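Local coordinates for cryptochrome DASH, chloroplastic/mitochondrial (PDB 2J4D), which repairs cyclobutane pyrimidine dimers in single-stranded DNA, binds DNA without sequence specificity, carries FAD and a folate light antenna, and may act as a photoreceptor, at residues Gly218-Pro221 with Asp225-Asp228; Met380-Leu383 with Gly387-Ser390; Arg392-Val397 with Thr418-Tyr423. All blocks are in the same frame, centred on the assembly; numbering follows the deposited sequence.

Contact 1 of 3, residues Gly218-Pro221 with Asp225-Asp228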
# COMPACT_ATOMS: atom_id res chain seq x y z
N GLY A 218 -6.40 11.34 25.18
CA GLY A 218 -6.36 10.49 26.36
C GLY A 218 -7.60 10.60 27.24
O GLY A 218 -8.51 11.37 26.94
N PRO A 219 -7.65 9.86 28.35
CA PRO A 219 -6.61 8.95 28.82
C PRO A 219 -6.85 7.52 28.34
O PRO A 219 -7.86 7.22 27.71
CB PRO A 219 -6.75 9.04 30.33
CG PRO A 219 -8.25 9.05 30.47
CD PRO A 219 -8.72 9.98 29.35
N THR A 220 -5.90 6.64 28.65
CA THR A 220 -6.00 5.23 28.31
C THR A 220 -6.25 4.53 29.64
O THR A 220 -6.17 5.16 30.70
CB THR A 220 -4.68 4.68 27.78
OG1 THR A 220 -3.71 4.71 28.83
CG2 THR A 220 -4.18 5.50 26.60
N PRO A 221 -6.57 3.23 29.61
CA PRO A 221 -6.79 2.56 30.90
C PRO A 221 -5.40 2.39 31.50
O PRO A 221 -4.40 2.65 30.83
CB PRO A 221 -7.38 1.21 30.49
CG PRO A 221 -8.02 1.49 29.16
CD PRO A 221 -7.00 2.38 28.49
N ASP A 225 1.94 -3.24 30.99
CA ASP A 225 2.94 -3.48 29.95
C ASP A 225 2.37 -3.17 28.58
O ASP A 225 1.53 -3.92 28.06
CB ASP A 225 3.43 -4.93 30.01
CG ASP A 225 4.48 -5.24 28.97
OD1 ASP A 225 5.09 -4.30 28.40
OD2 ASP A 225 4.72 -6.44 28.71
N TRP A 226 2.83 -2.07 27.99
CA TRP A 226 2.36 -1.65 26.67
C TRP A 226 2.93 -2.48 25.53
O TRP A 226 2.46 -2.39 24.40
CB TRP A 226 2.65 -0.16 26.45
CG TRP A 226 1.74 0.70 27.26
CD1 TRP A 226 1.95 1.16 28.53
CD2 TRP A 226 0.42 1.12 26.91
NE1 TRP A 226 0.84 1.83 28.99
CE2 TRP A 226 -0.11 1.82 28.01
CE3 TRP A 226 -0.37 0.96 25.76
CZ2 TRP A 226 -1.40 2.37 28.00
CZ3 TRP A 226 -1.65 1.51 25.75
CH2 TRP A 226 -2.15 2.20 26.87
N GLY A 227 3.94 -3.30 25.84
CA GLY A 227 4.54 -4.17 24.86
C GLY A 227 5.68 -3.60 24.03
O GLY A 227 5.67 -2.43 23.68
N ASP A 228 6.67 -4.43 23.73
CA ASP A 228 7.80 -3.98 22.92
C ASP A 228 7.40 -4.14 21.46
O ASP A 228 6.55 -4.96 21.13
CB ASP A 228 9.04 -4.85 23.14
CG ASP A 228 9.45 -4.93 24.59
OD1 ASP A 228 9.14 -3.99 25.36
OD2 ASP A 228 10.11 -5.93 24.96
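In the long loop that leads from helix 194-204 to strand 245-248, the indole of W226 reaches back to T220 and makes a small surface contact beside the parallel sheet of the N-terminal α/β domain. The hydroxyl of T220 lies at the rim of the six-membered ring, near the ring plane: OG1 of T220 is 3.4 Å from CZ2 of W226 and 3.5 Å from CH2 of the same ring. The threonine CB adds a van der Waals contact to that corner, 3.7 Å from CH2 of W226. The two side chains approach from opposite directions, and the CA atoms of P221 and W226, the nearest pair, are still 10.9 Å apart, so the length of the indole spans most of the gap. With chi1 at 66°, OG1 of T220 sits between its own backbone N and carbonyl carbon, from where it also hydrogen-bonds to O of P221 at 3.0 Å. That bond ties the hydroxyl to the following carbonyl while it abuts the edge of the indole.

The sheet is of the Rossmann-like kind found in the photolyase/cryptochrome family, and the loop runs along it: P219, which follows a cis peptide bond, and W226 make backbone hydrogen bonds to I68 and I118, and the side chains of P221 and W226 both touch L69 of strand 67-74. D225 forms an Asx turn around W226, OD1 of D225 accepting from N of G227 at 3.0 Å from above the carboxylate plane.

Contact 2 of 3, residues Met380-Leu383 with Gly387-Ser390. With FAD (flavin-adenine dinucleotide), chain C.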
# COMPACT_ATOMS: atom_id res chain seq x y z
N MET A 380 13.21 -6.39 -11.79
CA MET A 380 13.09 -7.43 -10.77
C MET A 380 14.16 -7.26 -9.69
O MET A 380 13.93 -7.59 -8.52
CB MET A 380 13.20 -8.82 -11.41
CG MET A 380 12.10 -9.10 -12.44
SD MET A 380 10.43 -8.75 -11.82
CE MET A 380 10.31 -10.01 -10.50
N LYS A 381 15.32 -6.73 -10.07
CA LYS A 381 16.37 -6.51 -9.09
C LYS A 381 15.97 -5.31 -8.22
O LYS A 381 16.19 -5.31 -7.01
CB LYS A 381 17.71 -6.24 -9.78
CG LYS A 381 18.91 -6.29 -8.84
CD LYS A 381 20.24 -6.16 -9.60
CE LYS A 381 20.46 -7.32 -10.58
NZ LYS A 381 20.62 -8.66 -9.93
N GLU A 382 15.37 -4.30 -8.83
CA GLU A 382 14.93 -3.13 -8.06
C GLU A 382 13.96 -3.60 -6.98
O GLU A 382 14.05 -3.21 -5.82
CB GLU A 382 14.23 -2.10 -8.96
CG GLU A 382 13.77 -0.86 -8.18
CD GLU A 382 13.05 0.18 -9.02
OE1 GLU A 382 13.08 0.09 -10.26
OE2 GLU A 382 12.44 1.10 -8.43
N LEU A 383 13.03 -4.46 -7.39
CA LEU A 383 12.02 -4.99 -6.48
C LEU A 383 12.59 -5.77 -5.29
O LEU A 383 12.25 -5.48 -4.15
CB LEU A 383 11.08 -5.91 -7.26
CG LEU A 383 10.03 -6.64 -6.42
CD1 LEU A 383 9.09 -5.62 -5.76
CD2 LEU A 383 9.26 -7.59 -7.31
N GLY A 387 11.98 -3.25 -2.58
CA GLY A 387 10.58 -3.48 -2.23
C GLY A 387 9.65 -2.56 -3.01
O GLY A 387 8.47 -2.41 -2.68
N PHE A 388 10.19 -1.91 -4.03
CA PHE A 388 9.40 -1.01 -4.87
C PHE A 388 9.76 -1.22 -6.34
O PHE A 388 10.85 -1.69 -6.66
CB PHE A 388 9.69 0.46 -4.49
CG PHE A 388 8.83 1.46 -5.21
CD1 PHE A 388 7.58 1.82 -4.71
CD2 PHE A 388 9.25 2.04 -6.41
CE1 PHE A 388 6.76 2.73 -5.38
CE2 PHE A 388 8.43 2.95 -7.10
CZ PHE A 388 7.18 3.29 -6.58
N MET A 389 8.82 -0.88 -7.22
CA MET A 389 9.03 -0.97 -8.66
C MET A 389 8.12 0.09 -9.26
O MET A 389 7.00 0.29 -8.77
CB MET A 389 8.65 -2.35 -9.22
CG MET A 389 9.02 -2.52 -10.70
SD MET A 389 8.46 -4.06 -11.46
CE MET A 389 9.21 -5.31 -10.36
N SER A 390 8.59 0.78 -10.30
CA SER A 390 7.78 1.82 -10.94
C SER A 390 6.55 1.18 -11.56
O SER A 390 6.56 -0.01 -11.88
CB SER A 390 8.56 2.54 -12.05
OG SER A 390 8.81 1.66 -13.13
PA FAD C . 1.87 7.45 -8.56
O1A FAD C . 2.50 8.58 -7.85
O2A FAD C . 1.93 7.39 -10.04
O5B FAD C . 0.32 7.34 -8.15
C5B FAD C . -0.16 7.95 -6.93
C4B FAD C . -0.99 6.91 -6.17
O4B FAD C . -2.06 6.48 -7.01
C3B FAD C . -0.24 5.63 -5.79
O3B FAD C . 0.56 5.79 -4.63
C2B FAD C . -1.38 4.67 -5.65
O2B FAD C . -1.98 4.63 -4.38
C1B FAD C . -2.34 5.09 -6.78
N9A FAD C . -2.18 4.36 -8.05
C8A FAD C . -1.47 4.75 -9.17
N7A FAD C . -1.54 3.87 -10.15
C5A FAD C . -2.34 2.86 -9.66
C6A FAD C . -2.79 1.64 -10.23
N6A FAD C . -2.50 1.24 -11.46
N1A FAD C . -3.59 0.84 -9.45
C2A FAD C . -3.92 1.22 -8.17
N3A FAD C . -3.53 2.37 -7.57
C4A FAD C . -2.73 3.15 -8.35
N1 FAD C . -0.17 -0.42 -6.16
C2 FAD C . -0.30 -0.59 -4.79
O2 FAD C . -0.59 0.34 -4.07
N3 FAD C . -0.09 -1.88 -4.26
C4 FAD C . 0.25 -2.99 -5.02
O4 FAD C . 0.43 -4.10 -4.49
C4X FAD C . 0.39 -2.81 -6.42
N5 FAD C . 0.74 -3.87 -7.26
C5X FAD C . 0.76 -3.71 -8.65
C6 FAD C . 0.98 -4.81 -9.49
C7 FAD C . 1.01 -4.68 -10.90
C7M FAD C . 1.26 -5.90 -11.76
C8 FAD C . 0.81 -3.37 -11.47
C8M FAD C . 0.82 -3.13 -12.98
C9 FAD C . 0.58 -2.26 -10.63
C9A FAD C . 0.55 -2.40 -9.21
N10 FAD C . 0.32 -1.30 -8.34
C10 FAD C . 0.17 -1.50 -6.95
C1' FAD C . -0.15 0.01 -8.89
C2' FAD C . 0.93 1.06 -9.22
O2' FAD C . 1.94 0.48 -10.03
C3' FAD C . 1.55 1.59 -7.93
O3' FAD C . 0.53 2.13 -7.06
C4' FAD C . 2.57 2.73 -8.12
O4' FAD C . 3.68 2.27 -8.90
C5' FAD C . 3.05 3.19 -6.75
O5' FAD C . 3.99 4.27 -6.91
P FAD C . 3.64 5.80 -6.83
O1P FAD C . 3.09 6.01 -5.48
O2P FAD C . 4.87 6.59 -7.14
O3P FAD C . 2.64 6.14 -8.02
O HOH W 1 11.06 0.44 -11.80
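G387 meets L383 where helix 374-386 ends: N of G387 donates to O of L383 over 2.7 Å, the last turn closing as the chain departs with positive phi (82°). F388 comes next and, with M389, lines the FAD pocket of the photolyase-type FAD-binding domain. Its carbonyl O faces the helix, receiving a CA-H...O contact from CA of L383 at 3.5 Å and lying 3.4 Å from CG of E382. Its ring runs alongside the extended E382 side chain, with OE2 of E382 in the ring plane at the edge, 3.9 Å from CD2 of F388; the far end, CZ of F388, is 3.4 Å from O5' of FAD. The M389 chain stays extended until it bends at chi3 (-56°), bringing CE of M389 to 3.7 Å from CB of L383, while SD of M380 touches the same methyl. At S390 a water bridges OE1 of E382, at 2.6 Å, and N of S390, whose N-H it accepts. Y463 also hydrogen-bonds to OE1 of E382, and OG of S390, the N-cap of helix 391-404, caps N of G393. M389 and L383 pack on F416 of helix 409-419, M389 also meets V397 of helix 391-404, and E382 and F388 lie against M246 of strand 245-248.

Contact 3 of 3, residues Arg392-Val397 with Thr418-Tyr423. With FAD (flavin-adenine dinucleotide), chain C.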
# COMPACT_ATOMS: atom_id res chain seq x y z
N ARG A 392 5.38 1.63 -14.49
CA ARG A 392 5.73 1.21 -15.84
C ARG A 392 6.43 -0.16 -15.78
O ARG A 392 6.12 -1.06 -16.54
CB ARG A 392 6.64 2.26 -16.49
CG ARG A 392 7.25 1.88 -17.84
CD ARG A 392 6.19 1.52 -18.87
NE ARG A 392 5.07 2.45 -18.85
CZ ARG A 392 4.03 2.38 -19.68
NH1 ARG A 392 3.98 1.42 -20.59
NH2 ARG A 392 3.03 3.25 -19.58
N GLY A 393 7.37 -0.30 -14.85
CA GLY A 393 8.08 -1.56 -14.71
C GLY A 393 7.17 -2.72 -14.35
O GLY A 393 7.31 -3.82 -14.90
N ARG A 394 6.23 -2.48 -13.43
CA ARG A 394 5.32 -3.53 -13.01
C ARG A 394 4.47 -4.02 -14.18
O ARG A 394 4.21 -5.22 -14.31
CB ARG A 394 4.40 -3.03 -11.89
CG ARG A 394 5.13 -2.57 -10.65
CD ARG A 394 4.17 -2.22 -9.50
NE ARG A 394 4.78 -1.27 -8.58
CZ ARG A 394 4.42 -1.08 -7.31
NH1 ARG A 394 3.42 -1.79 -6.79
NH2 ARG A 394 5.04 -0.16 -6.57
N GLN A 395 4.00 -3.10 -15.01
CA GLN A 395 3.19 -3.51 -16.16
C GLN A 395 4.04 -4.36 -17.12
O GLN A 395 3.57 -5.37 -17.65
CB GLN A 395 2.66 -2.28 -16.90
CG GLN A 395 1.76 -1.37 -16.07
CD GLN A 395 1.16 -0.27 -16.90
OE1 GLN A 395 0.28 -0.50 -17.72
NE2 GLN A 395 1.66 0.95 -16.72
N ILE A 396 5.28 -3.94 -17.33
CA ILE A 396 6.17 -4.66 -18.23
C ILE A 396 6.54 -6.05 -17.73
O ILE A 396 6.37 -7.04 -18.46
CB ILE A 396 7.47 -3.84 -18.47
CG1 ILE A 396 7.12 -2.51 -19.15
CG2 ILE A 396 8.43 -4.63 -19.34
CD1 ILE A 396 8.27 -1.54 -19.25
N VAL A 397 7.02 -6.16 -16.49
CA VAL A 397 7.40 -7.48 -15.97
C VAL A 397 6.20 -8.42 -15.88
O VAL A 397 6.36 -9.64 -15.98
CB VAL A 397 8.12 -7.40 -14.59
CG1 VAL A 397 9.37 -6.57 -14.72
CG2 VAL A 397 7.19 -6.81 -13.51
N THR A 418 5.01 -10.87 -1.74
CA THR A 418 6.11 -11.03 -0.81
C THR A 418 6.98 -9.78 -0.71
O THR A 418 7.31 -9.32 0.39
CB THR A 418 7.05 -12.19 -1.23
OG1 THR A 418 6.35 -13.43 -1.18
CG2 THR A 418 8.25 -12.25 -0.31
N CYS A 419 7.34 -9.23 -1.87
CA CYS A 419 8.27 -8.10 -1.95
C CYS A 419 7.85 -6.65 -1.81
O CYS A 419 8.61 -5.86 -1.25
CB CYS A 419 9.06 -8.20 -3.27
SG CYS A 419 9.97 -9.73 -3.52
N LEU A 420 6.66 -6.29 -2.30
CA LEU A 420 6.22 -4.91 -2.28
C LEU A 420 5.93 -4.24 -0.95
O LEU A 420 5.13 -4.73 -0.16
CB LEU A 420 4.96 -4.75 -3.14
CG LEU A 420 5.14 -4.91 -4.64
CD1 LEU A 420 3.77 -4.95 -5.32
CD2 LEU A 420 5.98 -3.75 -5.18
N LEU A 421 6.58 -3.10 -0.71
CA LEU A 421 6.32 -2.35 0.51
C LEU A 421 4.86 -1.90 0.45
O LEU A 421 4.17 -1.87 1.47
CB LEU A 421 7.19 -1.09 0.58
CG LEU A 421 8.71 -1.27 0.61
CD1 LEU A 421 9.36 0.07 0.84
CD2 LEU A 421 9.09 -2.24 1.71
N ASP A 422 4.39 -1.57 -0.75
CA ASP A 422 3.01 -1.11 -0.91
C ASP A 422 2.01 -2.20 -1.22
O ASP A 422 0.89 -1.91 -1.66
CB ASP A 422 2.92 -0.03 -2.01
CG ASP A 422 3.40 -0.50 -3.38
OD1 ASP A 422 3.22 -1.69 -3.72
OD2 ASP A 422 3.93 0.34 -4.14
N TYR A 423 2.38 -3.45 -0.96
CA TYR A 423 1.46 -4.53 -1.25
C TYR A 423 0.09 -4.28 -0.67
O TYR A 423 -0.05 -3.99 0.51
CB TYR A 423 1.96 -5.86 -0.70
CG TYR A 423 0.88 -6.92 -0.78
CD1 TYR A 423 0.41 -7.36 -2.02
CD2 TYR A 423 0.29 -7.44 0.37
CE1 TYR A 423 -0.63 -8.30 -2.11
CE2 TYR A 423 -0.75 -8.37 0.29
CZ TYR A 423 -1.20 -8.80 -0.95
OH TYR A 423 -2.22 -9.72 -1.05
PA FAD C . 1.87 7.45 -8.56
O1A FAD C . 2.50 8.58 -7.85
O2A FAD C . 1.93 7.39 -10.04
O5B FAD C . 0.32 7.34 -8.15
C5B FAD C . -0.16 7.95 -6.93
C4B FAD C . -0.99 6.91 -6.17
O4B FAD C . -2.06 6.48 -7.01
C3B FAD C . -0.24 5.63 -5.79
O3B FAD C . 0.56 5.79 -4.63
C2B FAD C . -1.38 4.67 -5.65
O2B FAD C . -1.98 4.63 -4.38
C1B FAD C . -2.34 5.09 -6.78
N9A FAD C . -2.18 4.36 -8.05
C8A FAD C . -1.47 4.75 -9.17
N7A FAD C . -1.54 3.87 -10.15
C5A FAD C . -2.34 2.86 -9.66
C6A FAD C . -2.79 1.64 -10.23
N6A FAD C . -2.50 1.24 -11.46
N1A FAD C . -3.59 0.84 -9.45
C2A FAD C . -3.92 1.22 -8.17
N3A FAD C . -3.53 2.37 -7.57
C4A FAD C . -2.73 3.15 -8.35
N1 FAD C . -0.17 -0.42 -6.16
C2 FAD C . -0.30 -0.59 -4.79
O2 FAD C . -0.59 0.34 -4.07
N3 FAD C . -0.09 -1.88 -4.26
C4 FAD C . 0.25 -2.99 -5.02
O4 FAD C . 0.43 -4.10 -4.49
C4X FAD C . 0.39 -2.81 -6.42
N5 FAD C . 0.74 -3.87 -7.26
C5X FAD C . 0.76 -3.71 -8.65
C6 FAD C . 0.98 -4.81 -9.49
C7 FAD C . 1.01 -4.68 -10.90
C7M FAD C . 1.26 -5.90 -11.76
C8 FAD C . 0.81 -3.37 -11.47
C8M FAD C . 0.82 -3.13 -12.98
C9 FAD C . 0.58 -2.26 -10.63
C9A FAD C . 0.55 -2.40 -9.21
N10 FAD C . 0.32 -1.30 -8.34
C10 FAD C . 0.17 -1.50 -6.95
C1' FAD C . -0.15 0.01 -8.89
C2' FAD C . 0.93 1.06 -9.22
O2' FAD C . 1.94 0.48 -10.03
C3' FAD C . 1.55 1.59 -7.93
O3' FAD C . 0.53 2.13 -7.06
C4' FAD C . 2.57 2.73 -8.12
O4' FAD C . 3.68 2.27 -8.90
C5' FAD C . 3.05 3.19 -6.75
O5' FAD C . 3.99 4.27 -6.91
P FAD C . 3.64 5.80 -6.83
O1P FAD C . 3.09 6.01 -5.48
O2P FAD C . 4.87 6.59 -7.14
O3P FAD C . 2.64 6.14 -8.02
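A buried salt bridge between R394 and D422 joins helix 391-404 to the turn that follows helix 409-419, directly beside the flavin in the FAD-binding domain of this photolyase-family protein. The guanidinium grips the carboxylate end-on with two nitrogens, one to each oxygen. NH2 of R394 reaches OD2 of D422 at 2.7 Å, nearly straight (166°) and on the syn lone pair, while NH1 of R394 meets OD1 of D422 at 3.1 Å, also on the syn side. The two planes are 30° apart, so the paired groups are somewhat twisted. R394 gets there by staying extended from CG to NE; D422 meets it by a chi1 of 59°, which sets CG between its own N and carbonyl carbon.

The guanidinium is sandwiched: C3' of the FAD ribityl chain covers one face, and CD2 of L420 the opposite one. NH1 of R394 lies 3.2 Å from C4X of FAD, and N5 of the flavin comes to the guanidinium edge, so the positive charge would probably influence the isoalloxazine. The backbone O of D422, an FAD-binding residue by similarity, accepts a hydrogen bond from N3 of FAD at 2.8 Å. S289 hydrogen-bonds to OD2 of D422, giving that oxygen a second partner. The type I turn L420-Y423, which carries L420 and D422, lies between helices 409-419 and 425-436, with L420 packed on L383 of helix 374-386 and N428 of helix 425-436.

How the contacts relate
Contacts 2 and 3 form one FAD-binding unit, their centres only 6 Å apart, and the helices on which their first segments lie, 374-386 and 391-404, follow each other in the chain. They are joined directly by two probable hydrogen bonds, M389 O to R394 NE at 2.7 Å and G387 O to L421 N at 2.8 Å, and the F388 ring makes a cation-pi contact with R394. Within this unit contact 2 meets the ribityl-phosphate part of FAD, while contact 3 reaches both the ribityl chain and the flavin ring. Contact 1 is remote: its centre is 38 Å from that of contact 2 and 37 Å from that of contact 3, on the surface of the α/β domain and away from the cofactor sites.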